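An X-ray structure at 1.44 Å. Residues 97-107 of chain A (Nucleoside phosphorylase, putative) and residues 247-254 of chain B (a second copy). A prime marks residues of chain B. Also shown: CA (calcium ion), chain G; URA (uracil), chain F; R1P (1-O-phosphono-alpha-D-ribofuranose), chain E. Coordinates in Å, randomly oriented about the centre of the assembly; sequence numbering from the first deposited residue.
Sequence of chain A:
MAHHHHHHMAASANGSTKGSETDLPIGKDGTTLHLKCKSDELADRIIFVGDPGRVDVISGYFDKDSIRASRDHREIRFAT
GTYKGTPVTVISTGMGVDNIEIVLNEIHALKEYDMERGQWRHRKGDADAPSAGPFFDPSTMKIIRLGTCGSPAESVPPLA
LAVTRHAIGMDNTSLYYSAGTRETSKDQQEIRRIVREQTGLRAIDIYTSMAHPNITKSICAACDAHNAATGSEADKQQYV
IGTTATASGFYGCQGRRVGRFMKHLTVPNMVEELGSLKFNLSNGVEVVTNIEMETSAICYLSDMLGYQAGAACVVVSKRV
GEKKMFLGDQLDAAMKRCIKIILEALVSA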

# COMPACT_ATOMS: atom_id res chain seq x y z
N VAL A 97 4.30 -0.51 2.42
CA VAL A 97 4.56 -0.17 3.82
C VAL A 97 3.30 0.18 4.60
O VAL A 97 3.24 0.02 5.81
CB VAL A 97 5.59 0.99 3.95
CG1 VAL A 97 7.01 0.50 3.57
CG2 VAL A 97 5.15 2.23 3.15
N ASP A 98 2.29 0.66 3.88
CA ASP A 98 1.00 0.92 4.47
C ASP A 98 0.34 -0.38 4.91
O ASP A 98 -0.22 -0.46 6.01
CB ASP A 98 0.10 1.69 3.49
CG ASP A 98 -0.14 0.96 2.19
OD1 ASP A 98 0.74 0.27 1.65
OD2 ASP A 98 -1.23 1.12 1.63
N ASN A 99 0.45 -1.40 4.07
CA ASN A 99 -0.04 -2.75 4.41
C ASN A 99 0.73 -3.33 5.60
O ASN A 99 0.17 -4.00 6.48
CB ASN A 99 0.08 -3.68 3.21
CG ASN A 99 -0.93 -3.35 2.12
OD1 ASN A 99 -1.07 -2.19 1.68
ND2 ASN A 99 -1.66 -4.38 1.68
N ILE A 100 2.04 -3.06 5.63
CA ILE A 100 2.88 -3.47 6.75
C ILE A 100 2.39 -2.81 8.05
O ILE A 100 2.30 -3.46 9.10
CB ILE A 100 4.39 -3.15 6.49
CG1 ILE A 100 4.97 -3.98 5.32
CG2 ILE A 100 5.20 -3.37 7.77
CD1 ILE A 100 4.77 -5.49 5.42
N GLU A 101 2.11 -1.52 7.97
CA GLU A 101 1.66 -0.76 9.14
C GLU A 101 0.39 -1.43 9.70
O GLU A 101 0.25 -1.63 10.90
CB GLU A 101 1.43 0.70 8.77
CG GLU A 101 1.19 1.64 9.97
CD GLU A 101 -0.28 2.04 10.23
OE1 GLU A 101 -1.20 1.40 9.64
OE2 GLU A 101 -0.50 2.99 11.01
N ILE A 102 -0.52 -1.81 8.80
CA ILE A 102 -1.73 -2.51 9.22
C ILE A 102 -1.40 -3.82 9.92
O ILE A 102 -1.83 -4.09 11.05
CB ILE A 102 -2.63 -2.78 8.01
CG1 ILE A 102 -3.28 -1.47 7.55
CG2 ILE A 102 -3.72 -3.81 8.37
CD1 ILE A 102 -3.98 -1.56 6.20
N VAL A 103 -0.64 -4.67 9.25
CA VAL A 103 -0.40 -6.01 9.76
C VAL A 103 0.42 -6.00 11.06
O VAL A 103 0.15 -6.79 11.98
CB VAL A 103 0.24 -6.89 8.67
CG1 VAL A 103 0.63 -8.27 9.22
CG2 VAL A 103 -0.74 -7.06 7.51
N LEU A 104 1.46 -5.16 11.14
CA LEU A 104 2.24 -5.09 12.38
C LEU A 104 1.43 -4.55 13.57
O LEU A 104 1.63 -5.03 14.70
CB LEU A 104 3.54 -4.29 12.21
CG LEU A 104 4.68 -5.04 11.53
CD1 LEU A 104 5.85 -4.07 11.36
CD2 LEU A 104 5.11 -6.29 12.29
N ASN A 105 0.55 -3.58 13.36
CA ASN A 105 -0.33 -3.13 14.45
C ASN A 105 -1.21 -4.27 14.95
O ASN A 105 -1.40 -4.43 16.16
CB ASN A 105 -1.21 -1.97 13.98
CG ASN A 105 -0.58 -0.63 14.23
OD1 ASN A 105 -0.80 -0.04 15.29
ND2 ASN A 105 0.22 -0.14 13.28
N GLU A 106 -1.72 -5.06 14.02
CA GLU A 106 -2.61 -6.15 14.37
C GLU A 106 -1.87 -7.30 15.04
O GLU A 106 -2.36 -7.85 16.03
CB GLU A 106 -3.47 -6.55 13.17
CG GLU A 106 -4.35 -5.39 12.74
CD GLU A 106 -5.29 -5.68 11.60
OE1 GLU A 106 -5.32 -6.82 11.08
OE2 GLU A 106 -6.03 -4.75 11.20
N ILE A 107 -0.67 -7.62 14.56
CA ILE A 107 0.20 -8.59 15.26
C ILE A 107 0.51 -8.10 16.69
O ILE A 107 0.48 -8.88 17.66
CB ILE A 107 1.51 -8.85 14.47
CG1 ILE A 107 1.23 -9.68 13.21
CG2 ILE A 107 2.58 -9.53 15.37
CD1 ILE A 107 2.39 -9.66 12.20
N ALA B 247 -4.35 8.53 3.94
CA ALA B 247 -3.26 8.10 4.80
C ALA B 247 -2.36 7.04 4.18
O ALA B 247 -2.78 6.29 3.29
CB ALA B 247 -3.84 7.58 6.14
N SER B 248 -1.14 6.92 4.70
CA SER B 248 -0.18 5.92 4.28
C SER B 248 -0.20 4.74 5.28
O SER B 248 0.81 4.08 5.51
CB SER B 248 1.22 6.53 4.15
OG SER B 248 1.54 7.26 5.32
N GLY B 249 -1.37 4.46 5.84
CA GLY B 249 -1.57 3.39 6.81
C GLY B 249 -2.97 3.55 7.40
O GLY B 249 -3.75 4.42 6.94
N PHE B 250 -3.31 2.69 8.36
CA PHE B 250 -4.65 2.64 8.95
C PHE B 250 -4.69 3.04 10.42
O PHE B 250 -5.71 3.54 10.90
CB PHE B 250 -5.17 1.21 8.85
CG PHE B 250 -6.61 1.04 9.27
CD1 PHE B 250 -7.63 1.21 8.35
CD2 PHE B 250 -6.93 0.65 10.57
CE1 PHE B 250 -8.95 1.04 8.74
CE2 PHE B 250 -8.22 0.44 10.95
CZ PHE B 250 -9.24 0.64 10.02
N TYR B 251 -3.60 2.78 11.15
CA TYR B 251 -3.63 2.93 12.60
C TYR B 251 -3.00 4.25 13.00
O TYR B 251 -3.66 5.27 12.86
CB TYR B 251 -3.02 1.69 13.27
CG TYR B 251 -3.92 0.50 13.13
CD1 TYR B 251 -5.02 0.35 13.96
CD2 TYR B 251 -3.69 -0.48 12.17
CE1 TYR B 251 -5.89 -0.73 13.85
CE2 TYR B 251 -4.55 -1.58 12.07
CZ TYR B 251 -5.66 -1.70 12.90
OH TYR B 251 -6.52 -2.78 12.78
N GLY B 252 -1.75 4.27 13.45
CA GLY B 252 -1.10 5.54 13.77
C GLY B 252 -1.16 6.54 12.63
O GLY B 252 -1.22 7.77 12.83
N CYS B 253 -1.14 6.03 11.40
CA CYS B 253 -1.21 6.90 10.22
C CYS B 253 -2.57 7.59 10.05
O CYS B 253 -2.66 8.54 9.25
CB CYS B 253 -0.92 6.10 8.97
SG CYS B 253 0.78 5.49 8.88
N GLN B 254 -3.59 7.11 10.77
CA GLN B 254 -4.91 7.79 10.85
C GLN B 254 -5.23 8.28 12.26
O GLN B 254 -6.39 8.52 12.58
CB GLN B 254 -6.02 6.87 10.34
CG GLN B 254 -5.85 6.52 8.87
CD GLN B 254 -6.98 5.72 8.24
OE1 GLN B 254 -8.14 5.77 8.70
NE2 GLN B 254 -6.65 4.98 7.17
CA CA G . -0.41 -0.79 -0.20
N1 URA F . -10.95 2.69 5.95
C2 URA F . -10.01 3.54 6.40
O2 URA F . -8.99 3.74 5.71
N3 URA F . -10.17 4.18 7.57
C4 URA F . -11.25 3.96 8.33
O4 URA F . -11.34 4.58 9.43
C5 URA F . -12.21 3.05 7.89
C6 URA F . -12.03 2.42 6.68
C5 R1P E . -8.73 -0.26 4.97
O5 R1P E . -9.55 -1.18 5.69
C4 R1P E . -9.16 -0.23 3.51
O4 R1P E . -10.56 0.08 3.37
C1 R1P E . -10.78 1.29 2.64
C2 R1P E . -9.42 1.99 2.76
O2 R1P E . -9.21 3.05 1.80
C3 R1P E . -8.43 0.83 2.70
O3 R1P E . -8.23 0.35 1.36
O1 R1P E . -11.28 1.07 1.27
P R1P E . -11.78 -0.32 0.59
O1P R1P E . -10.44 -1.09 0.61
O2P R1P E . -12.23 0.03 -0.82
O3P R1P E . -12.86 -0.82 1.50
O HOH W 1 -1.71 4.21 1.61
O HOH W 2 -0.37 2.56 15.58

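Residues 97-107 of chain A form a continuous helix. Residues 247-254 of chain B are mostly loop, with a short 3-10 segment at Gly252′ and Cys253′. The backbones come nearest at Asp98 and Gly249′, whose CA atoms are 4.3 Å apart.

Asp98 meets the loop through its CA and CB: its CB lies 3.2 Å from Ser248′ O, and its CA makes a C-H...O contact of 3.3 Å with the same Ser248′ O. Its carboxylate leads away to the calcium ion. Asp98 OD1 is 2.4 Å and Asp98 OD2 2.8 Å from the calcium ion. Asn99 OD1 binds the same ion at 2.4 Å. A water lies 3.1 Å from Asp98 OD2 and 2.9 Å from Ala247′ O.

Glu101 is the hub of the contact. Its carboxylate accepts hydrogen bonds from the backbone N-H groups of Phe250′, Tyr251′ and Cys253′. It offers two acceptor oxygens to amides that the chain B backbone turns to them. Glu101 OE1 takes Phe250′ N at 2.8 Å and Tyr251′ N at 3.2 Å. Glu101 OE2 takes Cys253′ N at 3.1 Å, and a weak bond from Tyr251′ N, also at 3.1 Å. Gly252′ N is 3.0 Å from Glu101 OE2, but the angle is too poor for a hydrogen bond. Gly249′ leaves room for this acid: an ideal CB there would sit 2.7 Å from Glu101 CD, a clash.

Ile102 adds an apolar contact, with CG1 3.5 Å from Phe250′ CB. The Phe250′ ring leads away from the helix and lies beside the ligands, with Phe250′ CE1 3.6 Å from URA N3.

Asn105 CB packs 3.4 Å from Tyr251′ CD2. The Asn105 side-chain amide is tied back to the helix, with Asn105 ND2 donating to Glu101 O at 2.8 Å. A second water donates to Asn105 OD1 and accepts a weak bond from Gly252′ N.

Glu106 closes the contact. Tyr251′ OH donates to Glu106 OE2 at 2.6 Å, a short bond at the edge of the tyrosine ring.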